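Long-range contacts in cytochrome P450 reductase (Amycolatopsis methanolica 239, PDB 5OGX), which passes electrons from NADH, through its FAD and a 2Fe-2S cluster, to a partner cytochrome P450 that O-demethylates guaiacol and other lignin-derived aromatics: residues A105-V110 with V120-A125; V136-P141 with V188-P193; G243-A248 with V271-P276; I113-R118 with A247-D252. All blocks are in the same frame, centred on the assembly; numbering follows the deposited sequence.

Interaction 1 of 4, residues A105-V110 with V120-A125; sequences ATVLEV and VLLGLA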
loop_
_atom_site.group_PDB
_atom_site.type_symbol
_atom_site.label_atom_id
_atom_site.label_comp_id
_atom_site.label_asym_id
_atom_site.label_seq_id
_atom_site.Cartn_x
_atom_site.Cartn_y
_atom_site.Cartn_z
ATOM N N ALA A 105 7.803 12.921 12.853
ATOM C CA ALA A 105 8.256 11.540 12.979
ATOM C C ALA A 105 9.730 11.492 13.346
ATOM O O ALA A 105 10.542 12.200 12.741
ATOM C CB ALA A 105 8.033 10.773 11.674
ATOM N N THR A 106 10.075 10.642 14.322
ATOM C CA THR A 106 11.446 10.490 14.800
ATOM C C THR A 106 11.835 9.020 14.762
ATOM O O THR A 106 11.067 8.160 15.209
ATOM C CB THR A 106 11.607 11.040 16.232
ATOM O OG1 THR A 106 11.160 12.401 16.277
ATOM C CG2 THR A 106 13.065 10.979 16.667
ATOM N N VAL A 107 13.016 8.725 14.224
ATOM C CA VAL A 107 13.459 7.336 14.161
ATOM C C VAL A 107 13.688 6.835 15.581
ATOM O O VAL A 107 14.513 7.380 16.325
ATOM C CB VAL A 107 14.729 7.189 13.312
ATOM C CG1 VAL A 107 15.179 5.734 13.304
ATOM C CG2 VAL A 107 14.488 7.682 11.886
ATOM N N LEU A 108 12.942 5.802 15.967
ATOM C CA LEU A 108 13.164 5.136 17.243
ATOM C C LEU A 108 14.110 3.956 17.119
ATOM O O LEU A 108 14.902 3.707 18.038
ATOM C CB LEU A 108 11.833 4.668 17.831
ATOM C CG LEU A 108 10.834 5.779 18.143
ATOM C CD1 LEU A 108 9.609 5.206 18.838
ATOM C CD2 LEU A 108 11.473 6.889 18.974
ATOM N N GLU A 109 14.072 3.241 16.002
ATOM C CA GLU A 109 14.962 2.109 15.791
ATOM C C GLU A 109 15.103 1.859 14.301
ATOM O O GLU A 109 14.148 2.047 13.540
ATOM C CB GLU A 109 14.439 0.844 16.480
ATOM C CG GLU A 109 15.290 -0.395 16.210
ATOM C CD GLU A 109 14.933 -1.564 17.105
ATOM O OE1 GLU A 109 13.730 -1.844 17.265
ATOM O OE2 GLU A 109 15.861 -2.196 17.656
ATOM N N VAL A 110 16.301 1.453 13.891
ATOM C CA VAL A 110 16.538 0.907 12.562
ATOM C C VAL A 110 17.352 -0.364 12.749
ATOM O O VAL A 110 18.411 -0.344 13.393
ATOM C CB VAL A 110 17.239 1.909 11.625
ATOM C CG1 VAL A 110 18.421 2.560 12.301
ATOM C CG2 VAL A 110 17.663 1.223 10.336
ATOM N N VAL A 120 12.184 -0.248 10.221
ATOM C CA VAL A 120 12.306 1.127 10.678
ATOM C C VAL A 120 11.100 1.439 11.548
ATOM O O VAL A 120 9.957 1.259 11.118
ATOM C CB VAL A 120 12.408 2.109 9.500
ATOM C CG1 VAL A 120 12.409 3.528 10.012
ATOM C CG2 VAL A 120 13.652 1.808 8.654
ATOM N N LEU A 121 11.351 1.895 12.769
ATOM C CA LEU A 121 10.291 2.305 13.680
ATOM C C LEU A 121 10.327 3.822 13.782
ATOM O O LEU A 121 11.356 4.391 14.154
ATOM C CB LEU A 121 10.461 1.667 15.060
ATOM C CG LEU A 121 10.417 0.147 15.106
ATOM C CD1 LEU A 121 10.492 -0.328 16.555
ATOM C CD2 LEU A 121 9.161 -0.394 14.416
ATOM N N LEU A 122 9.215 4.470 13.443
ATOM C CA LEU A 122 9.108 5.924 13.463
ATOM C C LEU A 122 8.133 6.335 14.556
ATOM O O LEU A 122 6.945 6.002 14.486
ATOM C CB LEU A 122 8.627 6.464 12.114
ATOM C CG LEU A 122 9.459 6.215 10.859
ATOM C CD1 LEU A 122 8.786 6.920 9.684
ATOM C CD2 LEU A 122 10.888 6.719 11.076
ATOM N N GLY A 123 8.633 7.050 15.560
ATOM C CA GLY A 123 7.770 7.540 16.617
ATOM C C GLY A 123 7.112 8.848 16.217
ATOM O O GLY A 123 7.731 9.720 15.611
ATOM N N LEU A 124 5.834 8.973 16.563
ATOM C CA LEU A 124 5.033 10.130 16.200
ATOM C C LEU A 124 4.735 10.985 17.423
ATOM O O LEU A 124 4.552 10.472 18.531
ATOM C CB LEU A 124 3.710 9.707 15.560
ATOM C CG LEU A 124 3.854 8.919 14.266
ATOM C CD1 LEU A 124 2.465 8.642 13.694
ATOM C CD2 LEU A 124 4.712 9.678 13.263
ATOM N N ALA A 125 4.672 12.299 17.207
ATOM C CA ALA A 125 4.300 13.203 18.293
ATOM C C ALA A 125 2.828 13.065 18.668
ATOM O O ALA A 125 2.465 13.270 19.835
ATOM C CB ALA A 125 4.618 14.648 17.907
HETATM O O HOH W 1 8.507 12.645 16.740
#

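Interaction 2 of 4, residues V136-P141 with V188-P193; sequences VELVVP and VEATGP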
loop_
_atom_site.group_PDB
_atom_site.type_symbol
_atom_site.label_atom_id
_atom_site.label_comp_id
_atom_site.label_asym_id
_atom_site.label_seq_id
_atom_site.Cartn_x
_atom_site.Cartn_y
_atom_site.Cartn_z
ATOM N N VAL A 136 2.732 5.320 4.143
ATOM C CA VAL A 136 3.165 6.688 4.393
ATOM C C VAL A 136 4.191 7.080 3.343
ATOM O O VAL A 136 4.875 6.240 2.755
ATOM C CB VAL A 136 3.746 6.889 5.804
ATOM C CG1 VAL A 136 2.665 6.666 6.852
ATOM C CG2 VAL A 136 4.963 5.978 6.037
ATOM N N GLU A 137 4.271 8.382 3.093
ATOM C CA GLU A 137 5.170 8.920 2.083
ATOM C C GLU A 137 6.325 9.626 2.780
ATOM O O GLU A 137 6.105 10.587 3.532
ATOM C CB GLU A 137 4.388 9.873 1.181
ATOM C CG GLU A 137 5.148 10.462 0.029
ATOM C CD GLU A 137 4.259 11.446 -0.701
ATOM O OE1 GLU A 137 4.628 12.630 -0.802
ATOM O OE2 GLU A 137 3.157 11.032 -1.123
ATOM N N LEU A 138 7.547 9.145 2.547
ATOM C CA LEU A 138 8.738 9.753 3.121
ATOM C C LEU A 138 9.427 10.623 2.080
ATOM O O LEU A 138 9.365 10.355 0.878
ATOM C CB LEU A 138 9.728 8.693 3.623
ATOM C CG LEU A 138 9.236 7.579 4.554
ATOM C CD1 LEU A 138 10.435 6.767 5.094
ATOM C CD2 LEU A 138 8.414 8.133 5.694
ATOM N N VAL A 139 10.114 11.655 2.558
ATOM C CA VAL A 139 10.948 12.506 1.713
ATOM C C VAL A 139 12.405 12.250 2.081
ATOM O O VAL A 139 12.777 12.320 3.260
ATOM C CB VAL A 139 10.586 13.992 1.879
ATOM C CG1 VAL A 139 11.421 14.851 0.922
ATOM C CG2 VAL A 139 9.105 14.203 1.635
ATOM N N VAL A 140 13.224 11.940 1.079
ATOM C CA VAL A 140 14.638 11.657 1.321
ATOM C C VAL A 140 15.325 12.966 1.684
ATOM O O VAL A 140 15.261 13.936 0.919
ATOM C CB VAL A 140 15.310 11.006 0.100
ATOM C CG1 VAL A 140 16.816 10.766 0.369
ATOM C CG2 VAL A 140 14.585 9.718 -0.285
ATOM N N PRO A 141 15.990 13.046 2.826
ATOM C CA PRO A 141 16.598 14.320 3.231
ATOM C C PRO A 141 17.646 14.768 2.220
ATOM O O PRO A 141 18.435 13.964 1.725
ATOM C CB PRO A 141 17.236 14.005 4.591
ATOM C CG PRO A 141 16.888 12.615 4.919
ATOM C CD PRO A 141 16.296 11.933 3.738
ATOM N N VAL A 188 12.275 12.704 10.373
ATOM C CA VAL A 188 12.015 12.244 9.013
ATOM C C VAL A 188 10.785 12.968 8.494
ATOM O O VAL A 188 9.742 12.976 9.153
ATOM C CB VAL A 188 11.809 10.713 8.963
ATOM C CG1 VAL A 188 11.353 10.257 7.575
ATOM C CG2 VAL A 188 13.089 9.987 9.385
ATOM N N GLU A 189 10.906 13.583 7.321
ATOM C CA GLU A 189 9.767 14.240 6.697
ATOM C C GLU A 189 8.836 13.176 6.131
ATOM O O GLU A 189 9.264 12.323 5.339
ATOM C CB GLU A 189 10.242 15.188 5.598
ATOM C CG GLU A 189 9.130 15.985 4.935
ATOM C CD GLU A 189 9.658 16.964 3.907
ATOM O OE1 GLU A 189 10.893 17.065 3.758
ATOM O OE2 GLU A 189 8.835 17.627 3.246
ATOM N N ALA A 190 7.571 13.214 6.536
ATOM C CA ALA A 190 6.655 12.135 6.194
ATOM C C ALA A 190 5.226 12.658 6.231
ATOM O O ALA A 190 4.893 13.530 7.037
ATOM C CB ALA A 190 6.809 10.952 7.155
ATOM N N THR A 191 4.386 12.112 5.350
ATOM C CA THR A 191 2.959 12.410 5.352
ATOM C C THR A 191 2.191 11.101 5.238
ATOM O O THR A 191 2.662 10.130 4.646
ATOM C CB THR A 191 2.555 13.330 4.210
ATOM O OG1 THR A 191 2.899 12.697 2.972
ATOM C CG2 THR A 191 3.308 14.658 4.302
ATOM N N GLY A 192 0.999 11.074 5.808
ATOM C CA GLY A 192 0.166 9.906 5.697
ATOM C C GLY A 192 -1.130 10.108 6.452
ATOM O O GLY A 192 -1.352 11.146 7.080
ATOM N N PRO A 193 -2.018 9.107 6.407
ATOM C CA PRO A 193 -1.869 7.888 5.608
ATOM C C PRO A 193 -2.340 8.089 4.179
ATOM O O PRO A 193 -3.101 9.025 3.892
ATOM C CB PRO A 193 -2.788 6.901 6.326
ATOM C CG PRO A 193 -3.954 7.792 6.738
ATOM C CD PRO A 193 -3.332 9.167 7.068
HETATM O O HOH W 2 5.633 13.314 2.342
HETATM O O HOH W 3 1.511 13.347 0.497
HETATM O O HOH W 4 13.220 13.354 5.783
#

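Interaction 3 of 4, residues G243-A248 with V271-P276; sequences GVRGAA and VLSDEP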
loop_
_atom_site.group_PDB
_atom_site.type_symbol
_atom_site.label_atom_id
_atom_site.label_comp_id
_atom_site.label_asym_id
_atom_site.label_seq_id
_atom_site.Cartn_x
_atom_site.Cartn_y
_atom_site.Cartn_z
ATOM N N GLY A 243 6.914 -14.579 -0.557
ATOM C CA GLY A 243 7.756 -15.014 -1.661
ATOM C C GLY A 243 9.087 -14.290 -1.649
ATOM O O GLY A 243 9.130 -13.063 -1.781
ATOM N N VAL A 244 10.184 -15.032 -1.483
ATOM C CA VAL A 244 11.521 -14.459 -1.411
ATOM C C VAL A 244 12.470 -15.323 -2.232
ATOM O O VAL A 244 12.126 -16.414 -2.689
ATOM C CB VAL A 244 12.040 -14.358 0.039
ATOM C CG1 VAL A 244 11.184 -13.405 0.873
ATOM C CG2 VAL A 244 12.062 -15.730 0.669
ATOM N N ARG A 245 13.686 -14.817 -2.415
ATOM C CA ARG A 245 14.681 -15.565 -3.173
ATOM C C ARG A 245 15.209 -16.758 -2.382
ATOM O O ARG A 245 15.401 -17.845 -2.941
ATOM C CB ARG A 245 15.825 -14.637 -3.578
ATOM C CG ARG A 245 15.517 -13.799 -4.808
ATOM C CD ARG A 245 16.684 -12.884 -5.161
ATOM N NE ARG A 245 17.060 -12.029 -4.036
ATOM C CZ ARG A 245 18.237 -12.071 -3.420
ATOM N NH1 ARG A 245 19.172 -12.929 -3.815
ATOM N NH2 ARG A 245 18.482 -11.253 -2.407
ATOM N N GLY A 246 15.481 -16.569 -1.091
ATOM C CA GLY A 246 16.084 -17.623 -0.292
ATOM C C GLY A 246 15.781 -17.418 1.175
ATOM O O GLY A 246 15.214 -16.398 1.576
ATOM N N ALA A 247 16.200 -18.400 1.987
ATOM C CA ALA A 247 15.896 -18.344 3.413
ATOM C C ALA A 247 16.512 -17.117 4.071
ATOM O O ALA A 247 15.966 -16.600 5.056
ATOM C CB ALA A 247 16.373 -19.618 4.111
ATOM N N ALA A 248 17.623 -16.618 3.526
ATOM C CA ALA A 248 18.273 -15.449 4.102
ATOM C C ALA A 248 17.393 -14.209 4.047
ATOM O O ALA A 248 17.645 -13.246 4.787
ATOM C CB ALA A 248 19.598 -15.183 3.382
ATOM N N VAL A 271 8.067 -19.081 0.622
ATOM C CA VAL A 271 8.242 -19.705 -0.689
ATOM C C VAL A 271 9.510 -19.142 -1.302
ATOM O O VAL A 271 9.605 -17.928 -1.514
ATOM C CB VAL A 271 7.037 -19.464 -1.626
ATOM C CG1 VAL A 271 7.159 -20.348 -2.863
ATOM C CG2 VAL A 271 5.710 -19.756 -0.901
ATOM N N LEU A 272 10.487 -20.012 -1.586
ATOM C CA LEU A 272 11.809 -19.587 -2.039
ATOM C C LEU A 272 11.979 -19.892 -3.522
ATOM O O LEU A 272 11.835 -21.044 -3.944
ATOM C CB LEU A 272 12.923 -20.274 -1.243
ATOM C CG LEU A 272 12.767 -20.510 0.261
ATOM C CD1 LEU A 272 14.069 -21.050 0.859
ATOM C CD2 LEU A 272 12.327 -19.273 1.003
ATOM N N SER A 273 12.320 -18.863 -4.300
ATOM C CA SER A 273 12.379 -18.984 -5.750
ATOM C C SER A 273 13.761 -19.342 -6.285
ATOM O O SER A 273 13.856 -20.019 -7.316
ATOM C CB SER A 273 11.913 -17.674 -6.394
ATOM O OG SER A 273 12.733 -16.596 -5.970
ATOM N N ASP A 274 14.833 -18.914 -5.624
ATOM C CA ASP A 274 16.188 -19.030 -6.157
ATOM C C ASP A 274 17.081 -19.976 -5.372
ATOM O O ASP A 274 17.839 -20.744 -5.974
ATOM C CB ASP A 274 16.864 -17.652 -6.198
ATOM C CG ASP A 274 16.165 -16.670 -7.131
ATOM O OD1 ASP A 274 15.120 -17.020 -7.718
ATOM O OD2 ASP A 274 16.668 -15.534 -7.271
ATOM N N GLU A 275 17.036 -19.931 -4.043
ATOM C CA GLU A 275 17.980 -20.669 -3.201
ATOM C C GLU A 275 17.230 -21.723 -2.400
ATOM O O GLU A 275 16.701 -21.420 -1.315
ATOM C CB GLU A 275 18.730 -19.718 -2.269
ATOM C CG GLU A 275 19.719 -18.801 -2.978
ATOM C CD GLU A 275 19.894 -17.466 -2.278
ATOM O OE1 GLU A 275 19.596 -17.379 -1.069
ATOM O OE2 GLU A 275 20.338 -16.502 -2.938
ATOM N N PRO A 276 17.173 -22.967 -2.867
ATOM C CA PRO A 276 16.346 -23.971 -2.191
ATOM C C PRO A 276 16.825 -24.255 -0.774
ATOM O O PRO A 276 18.005 -24.112 -0.445
ATOM C CB PRO A 276 16.490 -25.208 -3.085
ATOM C CG PRO A 276 17.817 -25.020 -3.761
ATOM C CD PRO A 276 17.935 -23.540 -3.992
HETATM O O HOH W 5 17.746 -20.559 1.003
HETATM O O HOH W 6 19.234 -18.029 1.437
#

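Interaction 4 of 4, residues I113-R118 with A247-D252; sequences IARDTR and AADLYD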
loop_
_atom_site.group_PDB
_atom_site.type_symbol
_atom_site.label_atom_id
_atom_site.label_comp_id
_atom_site.label_asym_id
_atom_site.label_seq_id
_atom_site.Cartn_x
_atom_site.Cartn_y
_atom_site.Cartn_z
ATOM N N ILE A 113 17.156 -6.858 9.688
ATOM C CA ILE A 113 16.370 -8.015 10.101
ATOM C C ILE A 113 16.519 -9.209 9.167
ATOM O O ILE A 113 16.149 -10.328 9.562
ATOM C CB ILE A 113 14.877 -7.655 10.276
ATOM C CG1 ILE A 113 14.245 -7.179 8.958
ATOM C CG2 ILE A 113 14.708 -6.605 11.366
ATOM C CD1 ILE A 113 12.754 -6.897 9.092
ATOM N N ALA A 114 17.048 -9.024 7.966
ATOM C CA ALA A 114 17.223 -10.101 6.997
ATOM C C ALA A 114 18.091 -9.559 5.870
ATOM O O ALA A 114 18.402 -8.366 5.827
ATOM C CB ALA A 114 15.877 -10.617 6.470
ATOM N N ARG A 115 18.484 -10.449 4.959
ATOM C CA ARG A 115 19.280 -10.030 3.812
ATOM C C ARG A 115 18.626 -8.846 3.113
ATOM O O ARG A 115 17.462 -8.920 2.701
ATOM C CB ARG A 115 19.459 -11.180 2.823
ATOM C CG ARG A 115 20.232 -10.772 1.573
ATOM C CD ARG A 115 20.683 -11.992 0.786
ATOM N NE ARG A 115 19.551 -12.785 0.311
ATOM C CZ ARG A 115 19.673 -13.954 -0.312
ATOM N NH1 ARG A 115 18.597 -14.614 -0.714
ATOM N NH2 ARG A 115 20.876 -14.458 -0.531
ATOM N N ASP A 116 19.375 -7.745 3.013
ATOM C CA ASP A 116 18.926 -6.521 2.344
ATOM C C ASP A 116 17.602 -5.998 2.896
ATOM O O ASP A 116 16.843 -5.356 2.171
ATOM C CB ASP A 116 18.797 -6.727 0.832
ATOM C CG ASP A 116 20.138 -6.853 0.143
ATOM O OD1 ASP A 116 21.139 -6.340 0.682
ATOM O OD2 ASP A 116 20.183 -7.467 -0.941
ATOM N N THR A 117 17.307 -6.244 4.171
ATOM C CA THR A 117 16.012 -5.880 4.734
ATOM C C THR A 117 16.206 -5.179 6.068
ATOM O O THR A 117 16.960 -5.660 6.922
ATOM C CB THR A 117 15.113 -7.112 4.919
ATOM O OG1 THR A 117 15.040 -7.844 3.690
ATOM C CG2 THR A 117 13.714 -6.679 5.318
ATOM N N ARG A 118 15.519 -4.049 6.246
ATOM C CA ARG A 118 15.558 -3.305 7.494
ATOM C C ARG A 118 14.155 -3.033 8.016
ATOM O O ARG A 118 13.232 -2.756 7.242
ATOM C CB ARG A 118 16.287 -1.984 7.323
ATOM C CG ARG A 118 17.782 -2.151 7.441
ATOM C CD ARG A 118 18.545 -0.857 7.263
ATOM N NE ARG A 118 19.883 -1.049 7.814
ATOM C CZ ARG A 118 20.725 -0.080 8.159
ATOM N NH1 ARG A 118 20.392 1.200 8.012
ATOM N NH2 ARG A 118 21.913 -0.406 8.657
ATOM N N ALA A 247 16.200 -18.400 1.987
ATOM C CA ALA A 247 15.896 -18.344 3.413
ATOM C C ALA A 247 16.512 -17.117 4.071
ATOM O O ALA A 247 15.966 -16.600 5.056
ATOM C CB ALA A 247 16.373 -19.618 4.111
ATOM N N ALA A 248 17.623 -16.618 3.526
ATOM C CA ALA A 248 18.273 -15.449 4.102
ATOM C C ALA A 248 17.393 -14.209 4.047
ATOM O O ALA A 248 17.645 -13.246 4.787
ATOM C CB ALA A 248 19.598 -15.183 3.382
ATOM N N ASP A 249 16.372 -14.210 3.185
ATOM C CA ASP A 249 15.445 -13.095 3.040
ATOM C C ASP A 249 14.283 -13.136 4.027
ATOM O O ASP A 249 13.503 -12.178 4.085
ATOM C CB ASP A 249 14.870 -13.074 1.621
ATOM C CG ASP A 249 15.939 -12.960 0.553
ATOM O OD1 ASP A 249 16.780 -12.046 0.650
ATOM O OD2 ASP A 249 15.921 -13.774 -0.395
ATOM N N LEU A 250 14.124 -14.221 4.778
ATOM C CA LEU A 250 12.949 -14.368 5.624
ATOM C C LEU A 250 13.153 -13.627 6.935
ATOM O O LEU A 250 14.287 -13.459 7.407
ATOM C CB LEU A 250 12.651 -15.849 5.894
ATOM C CG LEU A 250 12.381 -16.735 4.673
ATOM C CD1 LEU A 250 12.428 -18.206 5.053
ATOM C CD2 LEU A 250 11.018 -16.355 4.062
ATOM N N TYR A 251 12.050 -13.169 7.521
ATOM C CA TYR A 251 12.138 -12.459 8.788
ATOM C C TYR A 251 10.848 -12.619 9.578
ATOM O O TYR A 251 9.815 -13.046 9.053
ATOM C CB TYR A 251 12.472 -10.965 8.589
ATOM C CG TYR A 251 11.487 -10.163 7.767
ATOM C CD1 TYR A 251 11.634 -10.058 6.384
ATOM C CD2 TYR A 251 10.433 -9.474 8.371
ATOM C CE1 TYR A 251 10.755 -9.315 5.622
ATOM C CE2 TYR A 251 9.540 -8.717 7.607
ATOM C CZ TYR A 251 9.711 -8.649 6.232
ATOM O OH TYR A 251 8.846 -7.900 5.471
ATOM N N ASP A 252 10.947 -12.307 10.872
ATOM C CA ASP A 252 9.817 -12.334 11.802
ATOM C C ASP A 252 9.143 -13.705 11.861
ATOM O O ASP A 252 7.942 -13.806 12.114
ATOM C CB ASP A 252 8.796 -11.247 11.457
ATOM C CG ASP A 252 9.217 -9.892 11.972
ATOM O OD1 ASP A 252 10.229 -9.843 12.710
ATOM O OD2 ASP A 252 8.553 -8.888 11.630
HETATM O O HOH W 7 15.934 -12.995 9.461
HETATM O O HOH W 8 13.172 -9.709 2.908
#

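Interaction 1 of 4, residues A105-V110 with V120-A125
Thr-106 and Gly-123 form the hydrogen-bonded pair at the regular end of this antiparallel contact: Thr-106 N reaches Gly-123 O at 2.8 Å, and Gly-123 N returns the bond to Thr-106 O at 2.7 Å. A water joins Thr-106 OG1 to Gly-123 O. Further along, one carbonyl serves two donors. Leu-121 O takes a 2.8 Å bond from Leu-108 N and a weak one from Glu-109 N, while Leu-121 N closes on Glu-109 O in a nearly straight bond (N-H...O 176°). With Leu-108 and Glu-109 both set against Leu-121, the strand makes a classic beta bulge, and the register slips by one between Val-107 and Glu-109.

The bulge turns the Leu-108 side chain onto the backbone of the partner strand. With CG anti to the carbonyl carbon (chi1 -62°), Leu-108 sets CG 3.6 Å from Gly-123 N and CD1 3.7 Å from Gly-123 CA, where a CB on Gly-123 would come too close to Leu-108 CD1. Leu-121 runs alongside Glu-109, pointing the same way, its CD1 3.6 Å from Glu-109 OE1. On the other face Val-107 CG2 meets Leu-122 CD2 at 3.8 Å, and Ala-105 CB rests on Leu-124 CD2.

Beyond this pair of strands, Val-160 of strand 160-166 touches both Leu-108 and Leu-121, and Val-188 of strand 187-194 touches Val-107. The hairpin belongs to the antiparallel FAD-binding domain of the ferredoxin reductase family. Across the strands, the buried aliphatic side chains meeting at Ala-105, Val-107 and Leu-122 imply a face turned into the core, whereas that of Thr-106 and Glu-109 tolerates water.

Interaction 2 of 4, residues V136-P141 with V188-P193
Glu-137 and Thr-191 exchange both of their backbone hydrogen bonds. Glu-137 N donates to Thr-191 O at 2.8 Å, almost straight at hydrogen (177°), and Thr-191 N answers to Glu-137 O at 2.9 Å. Two residues farther along, Val-139 N is satisfied by Glu-189 O at 3.0 Å. There the direct pairing ends: a water takes the N-H of Glu-189 and donates to Val-139 O, bridging the two strands where they part.

The side chains of Glu-137 and Thr-191 lie side by side and point the same way, too far apart to bond directly. Thr-191 OG1, placed between its own N and carbonyl carbon (chi1 59°), is bonded instead to two waters. One of them also donates to Glu-137 O at 3.0 Å, and each has a weak bond to one carboxylate oxygen of Glu-137. The firmer partners of that carboxylate are Arg-146, in a salt bridge to OE1, and Asn-38, which binds the 2Fe-2S cluster and donates to OE2. Glu-137 thus links the flavin domain to the cluster loop.

Two further pairs are apolar or mixed. Leu-138 CD2 packs 3.6 Å from Ala-190 CB, and the extended Glu-189 passes its CD 3.6 Å from Val-139 CG2. A CB on Gly-192 would point at Val-136 CG1 and run into it.

Strand 135-139 runs between 146-150 and 187-194 in the six-stranded antiparallel sheet, with 101-114 beyond 187-194. Trp-177 of helix 174-178 covers Leu-138 and Val-188, and Leu-163 of strand 160-166 touches both Val-136 and Leu-138.

Interaction 3 of 4, residues G243-A248 with V271-P276
Arg-245, Leu-272 and Glu-275 bury much of the surface between these two strand ends. The carbonyl of Arg-245 accepts two N-H groups, from Asp-274 and from Glu-275, both at 2.9 Å. The former lies on a lone pair in the carbonyl plane. Arg-245 CG passes 3.2 Å from Asp-274 OD2, chi3 (-56°) turns NE off the extended line, and NH1 makes a long salt bridge (3.9 Å) to Glu-275 OE2. Arg-115 holds Glu-275 OE1 more firmly. A water from the same OE1 reaches Ala-248 N.

Leu-272 packs against Val-244 and the Gly-246 and Ala-247 backbone. Its CD2 lies 3.6 Å from Val-244 CG2, the two side chains pointing the same way, and its CD1 is 3.6 Å from Ala-247 N. The strands pair in parallel, Val-244 N to Val-271 O at 3.0 Å and Ser-273 N to Val-244 O at 2.9 Å.

Ser-273 OG donates to Asp-274 OD1 from above the carboxylate plane, and an alanine here would probably leave that carboxylate freer to turn beside Arg-245. Strands 238-244 and 266-272, joined through helix 253-262, form a beta-alpha-beta unit, and the contact occupies their C-terminal ends, in the parallel sheet of the NAD-binding domain.

Interaction 4 of 4, residues I113-R118 with A247-D252
Arg-115 and Asp-249 form a side-on salt bridge: NE donates to OD1 at 2.9 Å and NH1 to OD2 at 2.8 Å. Both acceptors lie in the guanidinium plane, but each is met from above the carboxylate plane, the groups being turned 43° apart. A bend at chi3 (62°) carries NE into this grip, and Ala-248 CB lies over the centre of one guanidinium face. NH1 also bridges to Glu-275, while Gly-246 N donates to Asp-249 OD2; a methionine in place of Arg-115 would remove the cation and would probably leave both acids with less compensating charge.

Among backbone bonds, Arg-115 N donates to Ala-248 O at 2.9 Å. It lies in the type II turn Ala-114 to Thr-117 that links strands 101-114 and 117-124, so the contact joins the hairpin tip of the FAD-binding domain to the loop following strand 238-244 of the NAD-binding domain. Waters bridge Ile-113 O to Leu-250 O and Thr-117 OG1 to Asp-249 O.

The apolar contacts centre on Tyr-251. Ile-113 CD1 makes a CH-pi contact over one ring face, 3.9 Å from the centroid, offset toward the rim, and Thr-117 CG2 lies 4.0 Å from Tyr-251 CE1. Tyr-251 OH bonds His-164, an FAD-binding residue.

In the fold
From the N terminus, strand 101-114 comes first, and interaction 1 closes the short hairpin it makes with strand 117-124. The chain then enters strand 135-139, and interaction 2 closes a longer loop when strand 187-194 returns beside it. These two contacts follow in series within one antiparallel sheet, where 187-194 lies next to 101-114 and Leu-122 packs on Leu-138. Interaction 4 spans the longest loop, from the hairpin turn to residues 247-252: it encloses interaction 2, crosses interaction 1, and ties the FAD-binding domain to the NAD-binding domain. Interaction 3 then closes the beta-alpha-beta unit, sharing Ala-247 and Ala-248 with interaction 4 and meeting it where Val-244 packs on Leu-250.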